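Local structure of N-acetyl-L-2,4-diaminobutyric acid deacetylase (Ruegeria pomeroyi, 6TWL) at residues Thr54-Leu68 with Ile86-Ser99. The protein probably removes the acetyl group from N-acetyl-L-2,4-diaminobutyric acid during ectoine breakdown, as a zinc-dependent hydrolase of the succinylglutamate desuccinylase/aspartoacylase family. Numbering follows the deposited sequence.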
# COMPACT_ATOMS: atom_id res chain seq x y z
N THR A 54 7.84 0.10 2.30
CA THR A 54 7.79 -0.95 1.29
C THR A 54 6.83 -0.52 0.18
O THR A 54 5.76 0.03 0.45
CB THR A 54 7.37 -2.31 1.89
OG1 THR A 54 6.12 -2.18 2.59
CG2 THR A 54 8.41 -2.78 2.88
N GLY A 55 7.24 -0.75 -1.06
CA GLY A 55 6.59 -0.13 -2.20
C GLY A 55 5.34 -0.80 -2.71
O GLY A 55 4.30 -0.14 -2.87
N ALA A 56 5.40 -2.09 -3.00
CA ALA A 56 4.29 -2.76 -3.66
C ALA A 56 4.39 -4.26 -3.40
O ALA A 56 5.48 -4.82 -3.45
CB ALA A 56 4.30 -2.48 -5.17
N ASN A 57 3.25 -4.89 -3.12
CA ASN A 57 3.19 -6.34 -3.05
C ASN A 57 2.92 -6.98 -4.40
O ASN A 57 3.01 -8.20 -4.52
CB ASN A 57 2.12 -6.78 -2.05
CG ASN A 57 2.03 -5.87 -0.84
OD1 ASN A 57 1.81 -4.66 -0.97
ND2 ASN A 57 2.20 -6.43 0.35
N HIS A 58 2.61 -6.18 -5.42
CA HIS A 58 2.31 -6.68 -6.75
C HIS A 58 3.01 -5.81 -7.78
O HIS A 58 3.31 -4.64 -7.54
CB HIS A 58 0.80 -6.72 -7.01
CG HIS A 58 0.07 -7.71 -6.16
ND1 HIS A 58 -0.49 -7.37 -4.95
CD2 HIS A 58 -0.19 -9.02 -6.34
CE1 HIS A 58 -1.07 -8.43 -4.42
NE2 HIS A 58 -0.90 -9.45 -5.25
N GLY A 59 3.25 -6.40 -8.95
CA GLY A 59 3.98 -5.74 -10.01
C GLY A 59 3.21 -4.72 -10.83
O GLY A 59 3.81 -4.10 -11.70
N ASP A 60 1.92 -4.52 -10.58
CA ASP A 60 1.14 -3.58 -11.38
C ASP A 60 0.77 -2.32 -10.60
O ASP A 60 -0.22 -1.66 -10.94
CB ASP A 60 -0.11 -4.26 -11.93
CG ASP A 60 -0.87 -5.03 -10.87
OD1 ASP A 60 -0.47 -4.98 -9.69
OD2 ASP A 60 -1.87 -5.69 -11.23
N GLU A 61 1.54 -1.97 -9.57
CA GLU A 61 1.33 -0.75 -8.80
C GLU A 61 2.58 0.11 -8.88
O GLU A 61 3.70 -0.40 -8.77
CB GLU A 61 1.00 -1.07 -7.34
CG GLU A 61 -0.18 -2.01 -7.19
CD GLU A 61 -0.23 -2.67 -5.83
OE1 GLU A 61 0.33 -2.09 -4.88
OE2 GLU A 61 -0.83 -3.76 -5.72
N TYR A 62 2.40 1.41 -9.09
CA TYR A 62 3.54 2.23 -9.49
C TYR A 62 3.73 3.52 -8.69
O TYR A 62 4.85 4.03 -8.62
CB TYR A 62 3.42 2.55 -10.98
CG TYR A 62 3.47 1.31 -11.85
CD1 TYR A 62 4.66 0.62 -12.04
CD2 TYR A 62 2.32 0.82 -12.45
CE1 TYR A 62 4.70 -0.52 -12.83
CE2 TYR A 62 2.36 -0.32 -13.24
CZ TYR A 62 3.55 -0.98 -13.42
OH TYR A 62 3.59 -2.11 -14.20
N GLU A 63 2.66 4.07 -8.10
CA GLU A 63 2.83 5.25 -7.25
C GLU A 63 3.86 4.99 -6.16
O GLU A 63 4.77 5.80 -5.94
CB GLU A 63 1.49 5.66 -6.63
CG GLU A 63 0.57 6.42 -7.55
CD GLU A 63 -0.29 5.50 -8.38
OE1 GLU A 63 -0.24 4.27 -8.15
OE2 GLU A 63 -1.03 6.01 -9.25
N GLY A 64 3.73 3.86 -5.47
CA GLY A 64 4.67 3.44 -4.47
C GLY A 64 6.09 3.32 -4.99
O GLY A 64 7.00 4.01 -4.50
N PRO A 65 6.32 2.44 -5.97
CA PRO A 65 7.68 2.29 -6.52
C PRO A 65 8.31 3.59 -7.01
O PRO A 65 9.52 3.77 -6.85
CB PRO A 65 7.47 1.29 -7.66
CG PRO A 65 6.34 0.45 -7.20
CD PRO A 65 5.41 1.40 -6.48
N VAL A 66 7.53 4.49 -7.59
CA VAL A 66 8.10 5.75 -8.07
C VAL A 66 8.54 6.61 -6.90
O VAL A 66 9.68 7.09 -6.85
CB VAL A 66 7.09 6.50 -8.97
CG1 VAL A 66 7.55 7.93 -9.18
CG2 VAL A 66 6.94 5.78 -10.30
N ALA A 67 7.64 6.83 -5.94
CA ALA A 67 7.97 7.66 -4.78
C ALA A 67 9.18 7.12 -4.03
O ALA A 67 10.05 7.89 -3.61
CB ALA A 67 6.76 7.74 -3.84
N LEU A 68 9.26 5.80 -3.86
CA LEU A 68 10.36 5.23 -3.09
C LEU A 68 11.66 5.22 -3.87
O LEU A 68 12.74 5.33 -3.27
CB LEU A 68 10.00 3.82 -2.63
CG LEU A 68 8.88 3.75 -1.59
CD1 LEU A 68 8.74 2.34 -1.06
CD2 LEU A 68 9.13 4.72 -0.45
N ILE A 86 14.24 1.51 3.01
CA ILE A 86 13.40 1.68 1.83
C ILE A 86 13.47 0.41 0.99
O ILE A 86 14.54 0.04 0.50
CB ILE A 86 13.82 2.91 1.01
CG1 ILE A 86 13.80 4.16 1.89
CG2 ILE A 86 12.92 3.08 -0.20
CD1 ILE A 86 14.56 5.33 1.31
N VAL A 87 12.32 -0.24 0.83
CA VAL A 87 12.19 -1.42 -0.01
C VAL A 87 11.22 -1.07 -1.13
O VAL A 87 10.00 -1.29 -0.98
CB VAL A 87 11.71 -2.64 0.79
CG1 VAL A 87 11.78 -3.91 -0.06
CG2 VAL A 87 12.54 -2.80 2.06
N PRO A 88 11.69 -0.53 -2.26
CA PRO A 88 10.75 -0.07 -3.30
C PRO A 88 9.91 -1.19 -3.88
O PRO A 88 8.76 -0.94 -4.28
CB PRO A 88 11.67 0.54 -4.36
CG PRO A 88 12.97 0.79 -3.66
CD PRO A 88 13.09 -0.29 -2.63
N ALA A 89 10.44 -2.40 -3.95
CA ALA A 89 9.72 -3.53 -4.52
C ALA A 89 9.67 -4.65 -3.50
O ALA A 89 10.71 -5.08 -2.98
CB ALA A 89 10.38 -4.01 -5.81
N PHE A 90 8.46 -5.11 -3.20
CA PHE A 90 8.22 -6.14 -2.19
C PHE A 90 7.39 -7.28 -2.78
O PHE A 90 6.66 -7.97 -2.06
CB PHE A 90 7.55 -5.54 -0.96
CG PHE A 90 7.63 -6.40 0.27
CD1 PHE A 90 8.76 -7.15 0.54
CD2 PHE A 90 6.57 -6.45 1.16
CE1 PHE A 90 8.84 -7.94 1.67
CE2 PHE A 90 6.64 -7.23 2.30
CZ PHE A 90 7.77 -7.97 2.55
N ASN A 91 7.50 -7.49 -4.09
CA ASN A 91 6.67 -8.44 -4.82
C ASN A 91 7.53 -9.63 -5.25
O ASN A 91 8.23 -9.58 -6.26
CB ASN A 91 6.01 -7.77 -6.03
CG ASN A 91 7.00 -6.99 -6.88
OD1 ASN A 91 7.73 -6.14 -6.37
ND2 ASN A 91 7.04 -7.29 -8.17
N TYR A 92 7.46 -10.70 -4.46
CA TYR A 92 8.10 -11.96 -4.83
C TYR A 92 7.53 -12.47 -6.15
O TYR A 92 6.33 -12.31 -6.42
CB TYR A 92 7.89 -12.98 -3.72
CG TYR A 92 8.65 -14.28 -3.88
CD1 TYR A 92 9.97 -14.39 -3.47
CD2 TYR A 92 8.03 -15.40 -4.42
CE1 TYR A 92 10.66 -15.57 -3.62
CE2 TYR A 92 8.72 -16.59 -4.56
CZ TYR A 92 10.04 -16.67 -4.16
OH TYR A 92 10.73 -17.85 -4.30
N PRO A 93 8.36 -13.10 -7.00
CA PRO A 93 9.80 -13.33 -6.82
C PRO A 93 10.67 -12.30 -7.53
O PRO A 93 11.89 -12.29 -7.36
CB PRO A 93 9.99 -14.70 -7.45
CG PRO A 93 9.02 -14.69 -8.60
CD PRO A 93 7.84 -13.82 -8.18
N ALA A 94 10.03 -11.44 -8.33
CA ALA A 94 10.78 -10.53 -9.18
C ALA A 94 11.45 -9.43 -8.37
O ALA A 94 12.63 -9.12 -8.57
CB ALA A 94 9.85 -9.93 -10.23
N PHE A 95 10.71 -8.82 -7.44
CA PHE A 95 11.15 -7.64 -6.70
C PHE A 95 11.61 -6.55 -7.65
O PHE A 95 12.68 -5.95 -7.50
CB PHE A 95 12.25 -8.00 -5.70
CG PHE A 95 11.78 -8.88 -4.59
CD1 PHE A 95 10.90 -8.39 -3.63
CD2 PHE A 95 12.20 -10.19 -4.50
CE1 PHE A 95 10.46 -9.20 -2.60
CE2 PHE A 95 11.76 -11.01 -3.48
CZ PHE A 95 10.89 -10.51 -2.53
N ARG A 96 10.79 -6.29 -8.67
CA ARG A 96 10.95 -5.14 -9.54
C ARG A 96 9.58 -4.69 -10.00
O ARG A 96 8.74 -5.53 -10.33
CB ARG A 96 11.85 -5.45 -10.74
CG ARG A 96 11.76 -6.88 -11.23
CD ARG A 96 12.92 -7.23 -12.13
NE ARG A 96 13.01 -6.33 -13.27
CZ ARG A 96 14.16 -5.86 -13.75
NH1 ARG A 96 15.30 -6.23 -13.18
NH2 ARG A 96 14.18 -5.04 -14.78
N ALA A 97 9.34 -3.38 -9.97
CA ALA A 97 8.11 -2.81 -10.51
C ALA A 97 7.85 -3.34 -11.91
O ALA A 97 8.78 -3.57 -12.69
CB ALA A 97 8.21 -1.29 -10.54
N GLY A 98 6.57 -3.55 -12.23
CA GLY A 98 6.18 -4.02 -13.54
C GLY A 98 6.40 -5.49 -13.80
O GLY A 98 5.75 -6.06 -14.68
N SER A 99 7.30 -6.14 -13.07
CA SER A 99 7.53 -7.56 -13.27
C SER A 99 6.46 -8.38 -12.56
O SER A 99 6.00 -8.01 -11.48
CB SER A 99 8.92 -7.95 -12.78
OG SER A 99 9.92 -7.62 -13.73
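Leu68 packs its CB against Ile86 CG2 at 3.9 Å and sends CD1 over the backbone of Val87 and Pro88, closing the apolar centre of a beta-alpha-beta unit made of strand 50-54, helix 63-74 and strand 82-87. With Leu68 CG anti to its carbonyl carbon (chi1 -68°), CD1 comes within 3.8 Å of Val87 O. Beside this core Thr54 CG2 runs alongside Val87 CB at 3.9 Å, the two residues sharing one face of the parallel strands. Pro65 extends the apolar seam along the helix, its CB 3.9 Å from Ala97 CB.

Where the strands end, main chain takes over from side chain. Gly55 N donates to Val87 O at 2.8 Å, and Phe90 N to Ala56 O. The unit thus illustrates how strand-end loops carry a metal site: His58 and Glu61, zinc ligands in this enzyme though no zinc is bound in this apo structure, lie in the loop after strand 50-54, and Asn57 OD1 bonds weakly to the further ligand His144.

At the outer edge Tyr62, the N-cap residue of the helix, brings CE1 and OH of its phenol up to Gly98, with OH 3.3 Å from Gly98 CA. With an alanine in its place, Gly98 and the Ala97 methyl would lose their phenol neighbour and the 96-99 turn would probably be freer to shift. Gly98 N also makes a weak bond to Gly59 O. Asn91 ND2 braces the turn through Arg96 O at 3.3 Å, coming from above the carbonyl plane, on the face opposite Ser99 N.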